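Local coordinates for endonuclease IV (Thermus thermophilus, PDB 3AAM), which cleaves phosphodiester bonds at apurinic or apyrimidinic sites in DNA, a step of base excision repair, and also has 3'-5' exonuclease activity, at residues 4-9 with 249-254; 12-15 with 20-23. One frame throughout, in Å; residues are numbered along the deposited sequence.

Contact 1: residues 4-9 with 249-254; sequences YGFHLS and TPRGPE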
loop_
_atom_site.group_PDB
_atom_site.type_symbol
_atom_site.label_atom_id
_atom_site.label_comp_id
_atom_site.label_asym_id
_atom_site.label_seq_id
_atom_site.Cartn_x
_atom_site.Cartn_y
_atom_site.Cartn_z
ATOM N N TYR A 4 2.571 11.219 -5.663
ATOM C CA TYR A 4 2.376 11.142 -4.223
ATOM C C TYR A 4 0.923 11.352 -3.816
ATOM O O TYR A 4 0.163 12.052 -4.486
ATOM C CB TYR A 4 3.256 12.195 -3.538
ATOM C CG TYR A 4 2.890 13.607 -3.929
ATOM C CD1 TYR A 4 1.973 14.344 -3.178
ATOM C CD2 TYR A 4 3.402 14.182 -5.092
ATOM C CE1 TYR A 4 1.569 15.615 -3.581
ATOM C CE2 TYR A 4 3.006 15.454 -5.504
ATOM C CZ TYR A 4 2.088 16.163 -4.743
ATOM O OH TYR A 4 1.680 17.413 -5.158
ATOM N N GLY A 5 0.548 10.752 -2.695
ATOM C CA GLY A 5 -0.814 10.896 -2.224
ATOM C C GLY A 5 -1.023 10.360 -0.827
ATOM O O GLY A 5 -0.083 9.913 -0.161
ATOM N N PHE A 6 -2.279 10.404 -0.394
ATOM C CA PHE A 6 -2.679 9.940 0.930
ATOM C C PHE A 6 -3.737 8.864 0.783
ATOM O O PHE A 6 -4.180 8.540 -0.321
ATOM C CB PHE A 6 -3.346 11.057 1.741
ATOM C CG PHE A 6 -2.520 12.291 1.915
ATOM C CD1 PHE A 6 -1.187 12.214 2.299
ATOM C CD2 PHE A 6 -3.107 13.547 1.764
ATOM C CE1 PHE A 6 -0.449 13.369 2.537
ATOM C CE2 PHE A 6 -2.379 14.708 2.000
ATOM C CZ PHE A 6 -1.052 14.622 2.387
ATOM N N HIS A 7 -4.148 8.328 1.926
ATOM C CA HIS A 7 -5.225 7.364 1.957
ATOM C C HIS A 7 -6.447 8.235 2.214
ATOM O O HIS A 7 -6.509 8.953 3.221
ATOM C CB HIS A 7 -5.046 6.359 3.092
ATOM C CG HIS A 7 -6.044 5.249 3.049
ATOM N ND1 HIS A 7 -7.384 5.445 3.310
ATOM C CD2 HIS A 7 -5.912 3.945 2.712
ATOM C CE1 HIS A 7 -8.032 4.309 3.136
ATOM N NE2 HIS A 7 -7.164 3.382 2.773
ATOM N N LEU A 8 -7.401 8.187 1.290
ATOM C CA LEU A 8 -8.613 8.996 1.370
ATOM C C LEU A 8 -9.836 8.181 1.771
ATOM O O LEU A 8 -9.911 6.980 1.504
ATOM C CB LEU A 8 -8.869 9.661 0.013
ATOM C CG LEU A 8 -7.684 10.419 -0.599
ATOM C CD1 LEU A 8 -8.051 10.892 -2.001
ATOM C CD2 LEU A 8 -7.303 11.592 0.291
ATOM N N SER A 9 -10.800 8.856 2.390
ATOM C CA SER A 9 -12.030 8.217 2.842
ATOM C C SER A 9 -13.037 7.995 1.724
ATOM O O SER A 9 -13.081 8.749 0.752
ATOM C CB SER A 9 -12.681 9.066 3.937
ATOM O OG SER A 9 -13.948 8.543 4.288
ATOM N N THR A 249 -1.020 8.132 7.258
ATOM C CA THR A 249 -0.996 8.716 8.592
ATOM C C THR A 249 -2.290 9.484 8.843
ATOM O O THR A 249 -3.096 9.652 7.937
ATOM C CB THR A 249 0.205 9.660 8.735
ATOM O OG1 THR A 249 0.125 10.675 7.727
ATOM C CG2 THR A 249 1.504 8.890 8.580
ATOM N N PRO A 250 -2.509 9.949 10.083
ATOM C CA PRO A 250 -3.731 10.695 10.405
ATOM C C PRO A 250 -4.032 11.823 9.418
ATOM O O PRO A 250 -3.134 12.558 9.000
ATOM C CB PRO A 250 -3.456 11.192 11.817
ATOM C CG PRO A 250 -2.671 10.049 12.398
ATOM C CD PRO A 250 -1.684 9.753 11.288
ATOM N N ARG A 251 -5.310 11.958 9.073
ATOM C CA ARG A 251 -5.759 12.955 8.108
ATOM C C ARG A 251 -6.411 14.177 8.742
ATOM O O ARG A 251 -6.988 14.097 9.822
ATOM C CB ARG A 251 -6.753 12.306 7.149
ATOM C CG ARG A 251 -6.196 11.118 6.366
ATOM C CD ARG A 251 -5.203 11.590 5.317
ATOM N NE ARG A 251 -5.717 12.780 4.649
ATOM C CZ ARG A 251 -6.853 12.822 3.961
ATOM N NH1 ARG A 251 -7.596 11.731 3.822
ATOM N NH2 ARG A 251 -7.279 13.974 3.461
ATOM N N GLY A 252 -6.327 15.306 8.046
ATOM C CA GLY A 252 -6.924 16.532 8.544
ATOM C C GLY A 252 -6.309 17.730 7.855
ATOM O O GLY A 252 -5.234 17.613 7.265
ATOM N N PRO A 253 -6.956 18.903 7.899
ATOM C CA PRO A 253 -6.356 20.059 7.231
ATOM C C PRO A 253 -4.921 20.369 7.673
ATOM O O PRO A 253 -4.050 20.595 6.833
ATOM C CB PRO A 253 -7.341 21.185 7.552
ATOM C CG PRO A 253 -8.656 20.460 7.563
ATOM C CD PRO A 253 -8.324 19.209 8.357
ATOM N N GLU A 254 -4.670 20.368 8.981
ATOM C CA GLU A 254 -3.334 20.653 9.503
ATOM C C GLU A 254 -2.339 19.567 9.105
ATOM O O GLU A 254 -1.242 19.866 8.622
ATOM C CB GLU A 254 -3.379 20.783 11.029
ATOM C CG GLU A 254 -2.023 21.019 11.706
ATOM C CD GLU A 254 -1.188 19.756 11.833
ATOM O OE1 GLU A 254 -1.713 18.743 12.344
ATOM O OE2 GLU A 254 -0.005 19.775 11.430
HETATM O O HOH W 1 -10.414 11.632 3.176
#
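R251 lays its guanidinium against F6 and L8, which bring CB and CD2 over one of its faces. The planes of the F6 ring and the guanidinium are 19° apart, but NE comes to the ring obliquely, 4.0 Å from CD2 of F6, and no stack forms. L8 comes closer, its CD2 methyl 3.5 Å from NH1 of R251. The polar contact is modest. NH1 of R251 gives a weak hydrogen bond to the backbone O of H7 at 3.0 Å, bent to 129° and oblique to the guanidinium plane. NH1 also donates to a water, 2.9 Å away, that accepts from the backbone N of S9 as well, so two links tie this nitrogen to 4-9. Bends at chi2 (-72°) and chi3 fold the chain so that NH1 comes to H7 O and the L8 methyl. The stronger polar partners are at NH2, which forms salt bridges with D256 and E22. A methionine here would probably leave D256 and E22 without their shared cation and H7 O without its weak donor. In the TIM barrel this joins strand 3-6 and the residues just after it to the loop leading from strand 244-247 into helix 253-267. F6 also packs on N259 and L260 of that helix, while L8 leans on A19 of helix 15-26.

Contact 2: residues 12-15 with 20-23; sequences GKKG and VEEA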
loop_
_atom_site.group_PDB
_atom_site.type_symbol
_atom_site.label_atom_id
_atom_site.label_comp_id
_atom_site.label_asym_id
_atom_site.label_seq_id
_atom_site.Cartn_x
_atom_site.Cartn_y
_atom_site.Cartn_z
ATOM N N GLY A 12 -19.648 8.288 3.396
ATOM C CA GLY A 12 -20.511 9.385 2.998
ATOM C C GLY A 12 -21.243 9.182 1.686
ATOM O O GLY A 12 -21.041 8.189 0.988
ATOM N N LYS A 13 -22.084 10.154 1.348
ATOM C CA LYS A 13 -22.900 10.128 0.139
ATOM C C LYS A 13 -22.116 10.178 -1.172
ATOM O O LYS A 13 -22.647 9.820 -2.222
ATOM C CB LYS A 13 -23.901 11.286 0.178
ATOM C CG LYS A 13 -24.801 11.276 1.409
ATOM C CD LYS A 13 -25.879 10.203 1.323
ATOM C CE LYS A 13 -26.916 10.561 0.269
ATOM N NZ LYS A 13 -28.131 9.694 0.319
ATOM N N LYS A 14 -20.864 10.622 -1.115
ATOM C CA LYS A 14 -20.034 10.704 -2.313
ATOM C C LYS A 14 -19.407 9.352 -2.655
ATOM O O LYS A 14 -18.937 9.145 -3.773
ATOM C CB LYS A 14 -18.921 11.738 -2.122
ATOM C CG LYS A 14 -19.398 13.163 -1.899
ATOM C CD LYS A 14 -20.064 13.738 -3.137
ATOM C CE LYS A 14 -20.362 15.220 -2.955
ATOM N NZ LYS A 14 -19.117 15.986 -2.680
ATOM N N GLY A 15 -19.400 8.437 -1.691
ATOM C CA GLY A 15 -18.824 7.124 -1.925
ATOM C C GLY A 15 -17.389 7.190 -2.417
ATOM O O GLY A 15 -16.634 8.091 -2.040
ATOM N N VAL A 20 -11.963 10.550 -5.308
ATOM C CA VAL A 20 -11.378 11.095 -6.526
ATOM C C VAL A 20 -11.434 12.621 -6.453
ATOM O O VAL A 20 -10.457 13.306 -6.756
ATOM C CB VAL A 20 -12.140 10.625 -7.790
ATOM C CG1 VAL A 20 -11.476 11.195 -9.039
ATOM C CG2 VAL A 20 -12.161 9.107 -7.857
ATOM N N GLU A 21 -12.581 13.153 -6.039
ATOM C CA GLU A 21 -12.742 14.600 -5.939
ATOM C C GLU A 21 -11.787 15.223 -4.932
ATOM O O GLU A 21 -11.222 16.289 -5.185
ATOM C CB GLU A 21 -14.176 14.956 -5.555
ATOM C CG GLU A 21 -15.213 14.494 -6.561
ATOM C CD GLU A 21 -16.591 15.025 -6.250
ATOM O OE1 GLU A 21 -17.567 14.532 -6.854
ATOM O OE2 GLU A 21 -16.697 15.944 -5.409
ATOM N N GLU A 22 -11.607 14.566 -3.788
ATOM C CA GLU A 22 -10.715 15.088 -2.764
ATOM C C GLU A 22 -9.262 15.066 -3.233
ATOM O O GLU A 22 -8.484 15.968 -2.911
ATOM C CB GLU A 22 -10.864 14.299 -1.457
ATOM C CG GLU A 22 -9.904 14.760 -0.364
ATOM C CD GLU A 22 -10.173 14.121 0.981
ATOM O OE1 GLU A 22 -10.823 13.055 1.018
ATOM O OE2 GLU A 22 -9.721 14.681 2.005
ATOM N N ALA A 23 -8.896 14.043 -3.999
ATOM C CA ALA A 23 -7.535 13.954 -4.517
ATOM C C ALA A 23 -7.269 15.145 -5.431
ATOM O O ALA A 23 -6.204 15.762 -5.374
ATOM C CB ALA A 23 -7.340 12.644 -5.276
#
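K14 and E21 meet through charge alone. NZ of K14 stands 3.6 Å from OE2 of E21, a long salt bridge with no hydrogen bond between the two groups. The side chains cross at about a right angle, and they arrive differently: E21 runs extended beyond CG out from the helix, whereas the lysine chain is bent at chi2 (-67°) and again at chi4 (59°), which turns its amino group to meet the carboxylate.

The backbone part belongs to the turn that carries the lysine. G12 to G15 form a type I beta turn, closed by a hydrogen bond of 3.2 Å from N of G15 to O of G12, with K13 and K14 at its two corners. Both glycines suit their backbone: a side chain on G12 would collide with the carbonyl O of the residue before, and G15 has the positive phi that glycine tolerates best.

On the helix side, E21 also touches L57 of helix 48-60, the neighbour against which this part of helix 15-26 packs.

A single long ion pair between a turn and the helix that follows it, on the protein surface, is likely to be weakened by solvent and to contribute little to holding the two together.

How the contacts relate
Contacts 1 and 2 have centres 13 Å apart. Contact 2 includes part of helix 15-26, on which L8 and R251 of contact 1 pack; that helix follows strand 3-6 in the chain as the first beta-alpha unit of the barrel. The direct bridge is the salt bridge from E22 OE2 to R251 NH2, 2.9 Å, while CD1 of L8 packs 3.8 Å from CB of A23. E21 and E22, adjacent in the helix, thus serve different partners, one at the surface and one at R251, in the loop just before helix 253-267. Contact 1 is nearer the metal: the H7 side chain is about 11 Å from the manganese held by H172, D217 and H219. Contact 2 lies away from that site.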